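Side-chain contacts in probable glutamine-binding lipoprotein GlnH (GLNBP) (PDB 6H20), which binds amino acids such as aspartate, glutamate and asparagine and probably signals their presence to protein kinase G in mycobacteria: residues L57-N62 with G72-F77; Q143-P148 with T154-L159; V186-V189 with D193-V196. All coordinates share one frame; numbering follows the deposited sequence.

Contact 1: L57-N62 with G72-F77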
ATOM      1  N   LEU A  57      -3.859   5.982   7.145  1.00 19.35           N
ATOM      2  CA  LEU A  57      -4.092   4.602   6.714  1.00 19.05           C
ATOM      3  C   LEU A  57      -5.593   4.360   6.806  1.00 22.97           C
ATOM      4  O   LEU A  57      -6.370   5.305   6.966  1.00 19.15           O
ATOM      5  CB  LEU A  57      -3.255   3.602   7.519  1.00 20.36           C
ATOM      6  CG  LEU A  57      -3.146   3.721   9.044  1.00 19.06           C
ATOM      7  CD1 LEU A  57      -4.495   3.518   9.748  1.00 22.04           C
ATOM      8  CD2 LEU A  57      -2.100   2.724   9.559  1.00 21.05           C
ATOM      9  N   ASP A  58      -6.018   3.104   6.711  1.00 19.89           N
ATOM     10  CA  ASP A  58      -7.451   2.817   6.824  1.00 23.20           C
ATOM     11  C   ASP A  58      -7.641   1.513   7.583  1.00 26.83           C
ATOM     12  O   ASP A  58      -6.701   0.968   8.171  1.00 30.36           O
ATOM     13  CB  ASP A  58      -8.138   2.810   5.451  1.00 27.05           C
ATOM     14  CG  ASP A  58      -7.840   1.548   4.632  1.00 32.12           C
ATOM     15  OD1 ASP A  58      -7.104   0.649   5.084  1.00 37.78           O
ATOM     16  OD2 ASP A  58      -8.367   1.462   3.512  1.00 43.14           O
ATOM     17  N   ILE A  59      -8.864   0.980   7.535  1.00 25.81           N
ATOM     18  CA  ILE A  59      -9.115  -0.361   8.046  1.00 30.47           C
ATOM     19  C   ILE A  59      -9.618  -1.316   6.960  1.00 23.22           C
ATOM     20  O   ILE A  59     -10.210  -2.341   7.258  1.00 29.83           O
ATOM     21  CB  ILE A  59      -9.990  -0.349   9.314  1.00 32.07           C
ATOM     22  CG1 ILE A  59     -11.355   0.288   9.041  1.00 30.19           C
ATOM     23  CG2 ILE A  59      -9.291   0.418  10.424  1.00 33.88           C
ATOM     24  CD1 ILE A  59     -12.300   0.227  10.233  1.00 37.03           C
ATOM     25  N   GLY A  60      -9.346  -1.019   5.691  1.00 25.60           N
ATOM     26  CA  GLY A  60      -9.823  -1.845   4.595  1.00 26.76           C
ATOM     27  C   GLY A  60      -8.855  -2.866   4.026  1.00 29.71           C
ATOM     28  O   GLY A  60      -9.195  -3.532   3.038  1.00 28.85           O
ATOM     29  N   SER A  61      -7.674  -3.039   4.626  1.00 26.58           N
ATOM     30  CA  SER A  61      -6.627  -3.900   4.073  1.00 23.87           C
ATOM     31  C   SER A  61      -6.193  -4.911   5.133  1.00 23.55           C
ATOM     32  O   SER A  61      -5.260  -4.658   5.906  1.00 19.40           O
ATOM     33  CB  SER A  61      -5.444  -3.064   3.547  1.00 27.12           C
ATOM     34  OG  SER A  61      -5.839  -2.257   2.435  1.00 33.06           O
ATOM     35  N   ASN A  62      -6.856  -6.068   5.154  1.00 17.23           N
ATOM     36  CA  ASN A  62      -6.434  -7.138   6.049  1.00 14.39           C
ATOM     37  C   ASN A  62      -4.953  -7.430   5.836  1.00 13.87           C
ATOM     38  O   ASN A  62      -4.453  -7.394   4.708  1.00 15.70           O
ATOM     39  CB  ASN A  62      -7.232  -8.407   5.763  1.00 16.45           C
ATOM     40  CG  ASN A  62      -6.988  -9.476   6.810  1.00 17.95           C
ATOM     41  OD1 ASN A  62      -6.799  -9.168   7.999  1.00 21.04           O
ATOM     42  ND2 ASN A  62      -6.964 -10.729   6.382  1.00 18.48           N
ATOM     43  N   GLY A  72     -10.076  -5.333  19.020  1.00 32.26           N
ATOM     44  CA  GLY A  72     -10.574  -4.039  18.604  1.00 32.59           C
ATOM     45  C   GLY A  72      -9.519  -3.035  18.181  1.00 32.97           C
ATOM     46  O   GLY A  72      -9.874  -1.894  17.867  1.00 38.00           O
ATOM     47  N   GLU A  73      -8.242  -3.411  18.160  1.00 28.60           N
ATOM     48  CA  GLU A  73      -7.166  -2.476  17.858  1.00 30.45           C
ATOM     49  C   GLU A  73      -6.885  -2.452  16.360  1.00 30.44           C
ATOM     50  O   GLU A  73      -7.039  -3.460  15.667  1.00 28.18           O
ATOM     51  CB  GLU A  73      -5.891  -2.882  18.605  1.00 29.75           C
ATOM     52  CG  GLU A  73      -6.044  -2.888  20.123  1.00 38.54           C
ATOM     53  CD  GLU A  73      -4.764  -3.266  20.861  1.00 42.35           C
ATOM     54  OE1 GLU A  73      -3.678  -3.237  20.245  1.00 45.45           O
ATOM     55  OE2 GLU A  73      -4.851  -3.592  22.065  1.00 48.00           O
ATOM     56  N   ILE A  74      -6.471  -1.284  15.865  1.00 26.79           N
ATOM     57  CA  ILE A  74      -5.973  -1.192  14.497  1.00 25.38           C
ATOM     58  C   ILE A  74      -4.608  -1.847  14.458  1.00 27.26           C
ATOM     59  O   ILE A  74      -3.749  -1.568  15.302  1.00 28.21           O
ATOM     60  CB  ILE A  74      -5.871   0.272  14.054  1.00 29.06           C
ATOM     61  CG1 ILE A  74      -7.143   1.026  14.411  1.00 31.50           C
ATOM     62  CG2 ILE A  74      -5.492   0.382  12.574  1.00 31.98           C
ATOM     63  CD1 ILE A  74      -6.939   1.855  15.684  1.00 38.29           C
ATOM     64  N   THR A  75      -4.400  -2.721  13.480  1.00 22.49           N
ATOM     65  CA  THR A  75      -3.189  -3.520  13.450  1.00 22.01           C
ATOM     66  C   THR A  75      -2.891  -3.908  12.010  1.00 18.33           C
ATOM     67  O   THR A  75      -3.662  -3.616  11.090  1.00 20.17           O
ATOM     68  CB  THR A  75      -3.315  -4.726  14.391  1.00 24.40           C
ATOM     69  OG1 THR A  75      -2.029  -5.335  14.577  1.00 25.43           O
ATOM     70  CG2 THR A  75      -4.307  -5.747  13.846  1.00 23.10           C
ATOM     71  N   GLY A  76      -1.759  -4.574  11.823  1.00 15.53           N
ATOM     72  CA  GLY A  76      -1.308  -4.977  10.507  1.00 14.29           C
ATOM     73  C   GLY A  76       0.138  -4.585  10.266  1.00 17.18           C
ATOM     74  O   GLY A  76       0.764  -3.872  11.050  1.00 16.26           O
ATOM     75  N   PHE A  77       0.653  -5.060   9.124  1.00 14.16           N
ATOM     76  CA  PHE A  77       2.045  -4.786   8.742  1.00 13.73           C
ATOM     77  C   PHE A  77       2.319  -3.289   8.637  1.00 15.00           C
ATOM     78  O   PHE A  77       3.348  -2.803   9.126  1.00 16.78           O
ATOM     79  CB  PHE A  77       2.348  -5.486   7.412  1.00 15.39           C
ATOM     80  CG  PHE A  77       3.793  -5.425   6.985  1.00 14.71           C
ATOM     81  CD1 PHE A  77       4.231  -4.411   6.160  1.00 15.67           C
ATOM     82  CD2 PHE A  77       4.689  -6.408   7.382  1.00 18.93           C
ATOM     83  CE1 PHE A  77       5.553  -4.357   5.745  1.00 17.22           C
ATOM     84  CE2 PHE A  77       6.023  -6.355   6.973  1.00 16.95           C
ATOM     85  CZ  PHE A  77       6.437  -5.316   6.148  1.00 17.36           C
TER
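The CG2 methyl of I74 is the single point where the two segments meet. It approaches L57 CD1 at 4.3 Å and I59 CG2 at 4.4 Å, and its lines to those two methyls stand nearly at a right angle, so it bridges the two methyls. I74 can do this because its CG2 branch runs anti to the backbone N, leaving CG1 beside the N (chi1 -47°). All three partners are aliphatic, and no hydrogen bond crosses between the segments, so the contact is a light van der Waals one. Y98 lies against both L57 and I74, and R67 against both I59 and I74.

Further out, the turn behind I59 is fixed by D58. Its OD1 accepts the backbone N-H of G60 at 2.9 Å, a bond of moderate straightness (151°) that arrives from well above the carboxylate plane; this is an Asx turn. G60, without a side chain, leaves the carboxylate room. The second oxygen, OD2, forms a salt bridge with K120, a residue of the ligand pocket, and S65 OG holds the D58 carbonyl. On the other segment, G76 adopts angles congenial to glycine at the N-cap of helix 77-90. The whole belongs to a beta-alpha-beta crossover: strand 53-57 leads through the small hairpin 66-67/74-75 into helix 77-90 and back to the parallel strand 96-100, within the solute-binding family 3 fold.

Contact 2: Q143-P148 with T154-L159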
ATOM      1  N   GLN A 143       1.241  -6.760  -8.741  1.00 13.71           N
ATOM      2  CA  GLN A 143      -0.186  -6.886  -9.033  1.00 13.38           C
ATOM      3  C   GLN A 143      -0.491  -8.256  -9.633  1.00 13.21           C
ATOM      4  O   GLN A 143       0.159  -8.679 -10.599  1.00 15.18           O
ATOM      5  CB  GLN A 143      -0.610  -5.793 -10.015  1.00 14.54           C
ATOM      6  CG  GLN A 143      -2.120  -5.826 -10.327  1.00 14.60           C
ATOM      7  CD  GLN A 143      -2.602  -4.513 -10.921  1.00 14.92           C
ATOM      8  OE1 GLN A 143      -1.855  -3.534 -10.986  1.00 16.46           O
ATOM      9  NE2 GLN A 143      -3.860  -4.493 -11.366  1.00 15.73           N
ATOM     10  N   ARG A 144      -1.507  -8.934  -9.088  1.00 14.77           N
ATOM     11  CA  ARG A 144      -1.957 -10.223  -9.624  1.00 15.32           C
ATOM     12  C   ARG A 144      -3.486 -10.237  -9.658  1.00 13.12           C
ATOM     13  O   ARG A 144      -4.139  -9.193  -9.558  1.00 13.68           O
ATOM     14  CB  ARG A 144      -1.339 -11.402  -8.851  1.00 15.27           C
ATOM     15  CG  ARG A 144       0.193 -11.435  -8.952  1.00 14.86           C
ATOM     16  CD  ARG A 144       0.788 -12.686  -8.326  1.00 16.92           C
ATOM     17  NE  ARG A 144       0.431 -13.873  -9.097  1.00 18.64           N
ATOM     18  CZ  ARG A 144       0.615 -15.118  -8.661  1.00 22.12           C
ATOM     19  NH1 ARG A 144       1.152 -15.325  -7.465  1.00 21.63           N
ATOM     20  NH2 ARG A 144       0.266 -16.152  -9.418  1.00 22.52           N
ATOM     21  N   ILE A 145      -4.058 -11.432  -9.792  1.00 13.66           N
ATOM     22  CA  ILE A 145      -5.500 -11.619  -9.951  1.00 16.35           C
ATOM     23  C   ILE A 145      -6.016 -12.538  -8.848  1.00 13.72           C
ATOM     24  O   ILE A 145      -5.381 -13.550  -8.523  1.00 15.90           O
ATOM     25  CB  ILE A 145      -5.821 -12.218 -11.340  1.00 16.40           C
ATOM     26  CG1 ILE A 145      -5.324 -11.308 -12.471  1.00 17.09           C
ATOM     27  CG2 ILE A 145      -7.313 -12.497 -11.476  1.00 16.00           C
ATOM     28  CD1 ILE A 145      -5.305 -11.982 -13.846  1.00 20.44           C
ATOM     29  N   LEU A 146      -7.182 -12.202  -8.293  1.00 13.91           N
ATOM     30  CA  LEU A 146      -7.870 -13.024  -7.304  1.00 13.47           C
ATOM     31  C   LEU A 146      -9.216 -13.459  -7.877  1.00 14.54           C
ATOM     32  O   LEU A 146     -10.000 -12.623  -8.342  1.00 15.80           O
ATOM     33  CB  LEU A 146      -8.099 -12.211  -6.021  1.00 16.44           C
ATOM     34  CG  LEU A 146      -8.851 -12.899  -4.879  1.00 15.77           C
ATOM     35  CD1 LEU A 146      -7.930 -13.867  -4.192  1.00 21.22           C
ATOM     36  CD2 LEU A 146      -9.360 -11.848  -3.881  1.00 21.41           C
ATOM     37  N   ALA A 147      -9.486 -14.761  -7.855  1.00 15.07           N
ATOM     38  CA  ALA A 147     -10.745 -15.268  -8.383  1.00 16.14           C
ATOM     39  C   ALA A 147     -11.181 -16.464  -7.552  1.00 15.18           C
ATOM     40  O   ALA A 147     -10.366 -17.065  -6.844  1.00 15.71           O
ATOM     41  CB  ALA A 147     -10.593 -15.677  -9.855  1.00 19.30           C
ATOM     42  N   PRO A 148     -12.457 -16.829  -7.598  1.00 15.17           N
ATOM     43  CA  PRO A 148     -12.880 -18.052  -6.902  1.00 15.39           C
ATOM     44  C   PRO A 148     -12.186 -19.281  -7.470  1.00 15.87           C
ATOM     45  O   PRO A 148     -11.808 -19.324  -8.643  1.00 17.15           O
ATOM     46  CB  PRO A 148     -14.391 -18.105  -7.167  1.00 17.50           C
ATOM     47  CG  PRO A 148     -14.766 -16.662  -7.482  1.00 17.59           C
ATOM     48  CD  PRO A 148     -13.592 -16.118  -8.220  1.00 16.74           C
ATOM     49  N   THR A 154      -7.280 -17.513 -15.281  1.00 23.94           N
ATOM     50  CA  THR A 154      -5.896 -17.747 -14.867  1.00 25.99           C
ATOM     51  C   THR A 154      -4.882 -16.799 -15.489  1.00 25.07           C
ATOM     52  O   THR A 154      -3.713 -16.836 -15.090  1.00 29.19           O
ATOM     53  CB  THR A 154      -5.448 -19.191 -15.148  1.00 27.37           C
ATOM     54  OG1 THR A 154      -5.386 -19.405 -16.563  1.00 31.31           O
ATOM     55  CG2 THR A 154      -6.394 -20.192 -14.512  1.00 29.16           C
ATOM     56  N   LYS A 155      -5.273 -15.972 -16.454  1.00 25.53           N
ATOM     57  CA  LYS A 155      -4.331 -15.055 -17.081  1.00 25.87           C
ATOM     58  C   LYS A 155      -5.020 -13.730 -17.359  1.00 20.22           C
ATOM     59  O   LYS A 155      -6.243 -13.600 -17.255  1.00 21.68           O
ATOM     60  CB  LYS A 155      -3.699 -15.642 -18.348  1.00 31.54           C
ATOM     61  CG  LYS A 155      -4.673 -16.256 -19.306  1.00 35.24           C
ATOM     62  CD  LYS A 155      -3.928 -17.029 -20.378  1.00 39.41           C
ATOM     63  CE  LYS A 155      -4.758 -18.175 -20.908  1.00 44.01           C
ATOM     64  NZ  LYS A 155      -6.024 -17.695 -21.522  1.00 45.62           N
ATOM     65  N   VAL A 156      -4.205 -12.728 -17.691  1.00 22.15           N
ATOM     66  CA  VAL A 156      -4.717 -11.370 -17.846  1.00 22.09           C
ATOM     67  C   VAL A 156      -5.793 -11.304 -18.922  1.00 25.85           C
ATOM     68  O   VAL A 156      -6.807 -10.613 -18.759  1.00 22.10           O
ATOM     69  CB  VAL A 156      -3.558 -10.401 -18.128  1.00 20.93           C
ATOM     70  CG1 VAL A 156      -4.086  -8.998 -18.389  1.00 26.17           C
ATOM     71  CG2 VAL A 156      -2.620 -10.400 -16.954  1.00 20.39           C
ATOM     72  N   SER A 157      -5.597 -12.022 -20.036  1.00 23.52           N
ATOM     73  CA  SER A 157      -6.556 -11.925 -21.132  1.00 25.76           C
ATOM     74  C   SER A 157      -7.927 -12.466 -20.743  1.00 25.62           C
ATOM     75  O   SER A 157      -8.930 -12.071 -21.346  1.00 27.33           O
ATOM     76  CB  SER A 157      -6.019 -12.618 -22.393  1.00 30.18           C
ATOM     77  OG  SER A 157      -5.818 -14.006 -22.174  1.00 25.81           O
ATOM     78  N   ASP A 158      -7.995 -13.326 -19.724  1.00 20.54           N
ATOM     79  CA  ASP A 158      -9.277 -13.831 -19.239  1.00 21.54           C
ATOM     80  C   ASP A 158     -10.129 -12.738 -18.603  1.00 22.20           C
ATOM     81  O   ASP A 158     -11.341 -12.926 -18.436  1.00 24.52           O
ATOM     82  CB  ASP A 158      -9.039 -14.933 -18.204  1.00 23.57           C
ATOM     83  CG  ASP A 158      -8.435 -16.190 -18.810  1.00 26.91           C
ATOM     84  OD1 ASP A 158      -8.638 -16.434 -20.023  1.00 30.56           O
ATOM     85  OD2 ASP A 158      -7.762 -16.942 -18.076  1.00 25.17           O
ATOM     86  N   LEU A 159      -9.523 -11.613 -18.224  1.00 20.53           N
ATOM     87  CA  LEU A 159     -10.256 -10.515 -17.617  1.00 21.07           C
ATOM     88  C   LEU A 159     -11.084  -9.729 -18.623  1.00 21.56           C
ATOM     89  O   LEU A 159     -12.037  -9.054 -18.219  1.00 23.57           O
ATOM     90  CB  LEU A 159      -9.277  -9.574 -16.910  1.00 20.19           C
ATOM     91  CG  LEU A 159      -8.487 -10.250 -15.781  1.00 20.30           C
ATOM     92  CD1 LEU A 159      -7.617  -9.212 -15.069  1.00 20.49           C
ATOM     93  CD2 LEU A 159      -9.429 -10.952 -14.802  1.00 18.65           C
TER
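I145 and L159 reach for each other tip to tip, with their CD1 methyls 3.8 Å apart, and this is the close-packed part of the contact. The same I145 CD1 also lies 3.9 Å from K155 O and, more loosely, 4.4 Å from V156 CG2, so one methyl is seated among three residues of the turn. Placing CG1 anti to the carbonyl carbon (chi1 -59°) with the chain then extended throws CD1 outward from the strand, a reach that suits isoleucine at a buried position. L159, buried as well, has its CG turned the same way relative to its own backbone. I145 also touches V226 and M230, while V156 packs on I179.

The outer side is polar and more open, and its bonds stay within segment 154-159. D158 OD2 takes two backbone N-H groups: T154 N at 2.9 Å, almost straight (174°) and along its anti lone pair, and K155 N at 3.1 Å, from above the carboxylate plane. K155 NZ makes a salt bridge to D158 OD1 at 3.3 Å, weak as a hydrogen bond. D158 N to K155 O and L159 N to V156 O are successive bonds to the carbonyl three residues back, and hold the tight turn.

Aspartate thus shapes the turn, and between the two segments the touch is van der Waals, with no hydrogen bond across it. Two N-H donors and a nearby ammonium would be expected to favour the ionised carboxylate.

Contact 3: V186-V189 with D193-V196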
ATOM      1  N   VAL A 186     -15.309  -2.304 -12.266  1.00 19.46           N
ATOM      2  CA  VAL A 186     -16.146  -1.945 -11.129  1.00 20.14           C
ATOM      3  C   VAL A 186     -15.223  -1.356 -10.074  1.00 18.76           C
ATOM      4  O   VAL A 186     -14.275  -2.018  -9.631  1.00 20.15           O
ATOM      5  CB  VAL A 186     -16.886  -3.175 -10.583  1.00 19.79           C
ATOM      6  CG1 VAL A 186     -17.730  -2.796  -9.363  1.00 23.76           C
ATOM      7  CG2 VAL A 186     -17.741  -3.811 -11.673  1.00 22.63           C
ATOM      8  N   SER A 187     -15.462  -0.107  -9.686  1.00 18.25           N
ATOM      9  CA  SER A 187     -14.588   0.536  -8.718  1.00 17.54           C
ATOM     10  C   SER A 187     -15.304   0.728  -7.385  1.00 17.07           C
ATOM     11  O   SER A 187     -16.532   0.857  -7.334  1.00 18.75           O
ATOM     12  CB  SER A 187     -13.996   1.848  -9.249  1.00 18.97           C
ATOM     13  OG  SER A 187     -14.950   2.903  -9.299  1.00 21.66           O
ATOM     14  N   VAL A 188     -14.520   0.719  -6.308  1.00 16.51           N
ATOM     15  CA  VAL A 188     -15.019   0.803  -4.936  1.00 22.38           C
ATOM     16  C   VAL A 188     -14.101   1.713  -4.125  1.00 23.43           C
ATOM     17  O   VAL A 188     -13.055   2.158  -4.595  1.00 19.25           O
ATOM     18  CB  VAL A 188     -15.117  -0.583  -4.268  1.00 23.97           C
ATOM     19  CG1 VAL A 188     -16.152  -1.459  -4.989  1.00 21.98           C
ATOM     20  CG2 VAL A 188     -13.741  -1.237  -4.232  1.00 22.54           C
ATOM     21  N   VAL A 189     -14.492   1.968  -2.873  1.00 23.35           N
ATOM     22  CA  VAL A 189     -13.670   2.801  -1.995  1.00 21.26           C
ATOM     23  C   VAL A 189     -12.431   2.049  -1.524  1.00 22.32           C
ATOM     24  O   VAL A 189     -11.316   2.587  -1.545  1.00 21.66           O
ATOM     25  CB  VAL A 189     -14.494   3.318  -0.803  1.00 22.19           C
ATOM     26  CG1 VAL A 189     -13.586   4.090   0.159  1.00 27.17           C
ATOM     27  CG2 VAL A 189     -15.620   4.194  -1.287  1.00 28.41           C
ATOM     28  N   ASP A 193     -14.212  -3.851   0.121  1.00 20.78           N
ATOM     29  CA  ASP A 193     -15.455  -3.764  -0.639  1.00 20.24           C
ATOM     30  C   ASP A 193     -15.425  -4.693  -1.846  1.00 18.53           C
ATOM     31  O   ASP A 193     -16.462  -5.246  -2.233  1.00 18.64           O
ATOM     32  CB  ASP A 193     -15.698  -2.322  -1.081  1.00 22.81           C
ATOM     33  CG  ASP A 193     -15.793  -1.365   0.084  1.00 31.12           C
ATOM     34  OD1 ASP A 193     -16.242  -1.781   1.174  1.00 35.60           O
ATOM     35  OD2 ASP A 193     -15.427  -0.183  -0.086  1.00 29.28           O
ATOM     36  N   CYS A 194     -14.248  -4.862  -2.465  1.00 20.15           N
ATOM     37  CA  CYS A 194     -14.127  -5.807  -3.573  1.00 19.81           C
ATOM     38  C   CYS A 194     -14.381  -7.222  -3.093  1.00 18.64           C
ATOM     39  O   CYS A 194     -15.002  -8.025  -3.801  1.00 19.17           O
ATOM     40  CB  CYS A 194     -12.733  -5.735  -4.201  1.00 15.86           C
ATOM     41  SG  CYS A 194     -12.426  -4.306  -5.234  1.00 21.91           S
ATOM     42  N   LEU A 195     -13.914  -7.543  -1.886  1.00 20.63           N
ATOM     43  CA  LEU A 195     -14.149  -8.882  -1.363  1.00 21.45           C
ATOM     44  C   LEU A 195     -15.634  -9.127  -1.161  1.00 23.00           C
ATOM     45  O   LEU A 195     -16.157 -10.175  -1.553  1.00 19.94           O
ATOM     46  CB  LEU A 195     -13.371  -9.088  -0.064  1.00 20.18           C
ATOM     47  CG  LEU A 195     -13.680 -10.423   0.608  1.00 21.59           C
ATOM     48  CD1 LEU A 195     -13.309 -11.580  -0.319  1.00 23.52           C
ATOM     49  CD2 LEU A 195     -12.968 -10.540   1.941  1.00 20.55           C
ATOM     50  N   VAL A 196     -16.339  -8.158  -0.579  1.00 22.07           N
ATOM     51  CA  VAL A 196     -17.785  -8.297  -0.407  1.00 19.75           C
ATOM     52  C   VAL A 196     -18.468  -8.503  -1.755  1.00 20.56           C
ATOM     53  O   VAL A 196     -19.330  -9.378  -1.909  1.00 20.78           O
ATOM     54  CB  VAL A 196     -18.362  -7.085   0.346  1.00 21.83           C
ATOM     55  CG1 VAL A 196     -19.892  -7.131   0.333  1.00 25.90           C
ATOM     56  CG2 VAL A 196     -17.840  -7.068   1.768  1.00 24.35           C
TER
HETATM   57  O   HOH W   1     -17.249   1.069  -2.315  1.00 40.48           O
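V188 and D193 lie alongside one another with their side chains heading opposite ways, the valine reaching from the strand and the aspartate from the first turn of the helix. They touch at their roots, V188 CB to D193 CB at 3.7 Å, so the aspartate offers its methylene to the valine and carries its carboxylate onward beside V189. D193 CG lies anti to the carbonyl carbon (chi1 -59°), which brings OD2 to within 3.7 Å of V189 CB.

The CG2 methyl of V188 also reaches C194. Wedged between the backbone N and the carbonyl carbon, it meets C194 SG at 3.5 Å, a snug approach of methyl to sulfur. A compact beta-branched residue fits here, since CG2 touches both sulfur and methylene while CG1 adds to the cover of the methylene. The sulfur is not a thiol: C194 is joined to C165 in a disulfide, which ties helix 191-199 to strand 163-167, the parallel neighbour of strand 184-188.

The polar end is bridged by one water, which accepts from V189 N at 3.0 Å and donates to D193 OD2 at 3.1 Å. OD2 also accepts the backbone N-H of N190, just ahead of the helix. A carboxylate so near a helix N-terminus is probably stabilised in its charged form by the helix dipole. D193 thus answers the N-H of N190 directly and that of V189 through water, while valine and disulfide supply the apolar side.

The three contacts do not touch one another. Contacts 2 and 3 reach the same sheet, their centres about 16 Å apart and their nearest atoms about 5 Å. Contact 1 stands about 17 Å from contact 3 and about 26 Å from contact 2, centre to centre. Even so, D58 of contact 1 touches N190, whose backbone N-H is held by D193 of contact 3, so the two meet through one intervening residue. From the asparagine, the side chains of C194, L57 and I145 lie about 9, 10 and 14 Å away. Contacts 1 and 3 adjoin pocket residues K120 and W191; the I145-L159 touch is the farthest off, yet its strand still reaches the pocket through R144 and T208.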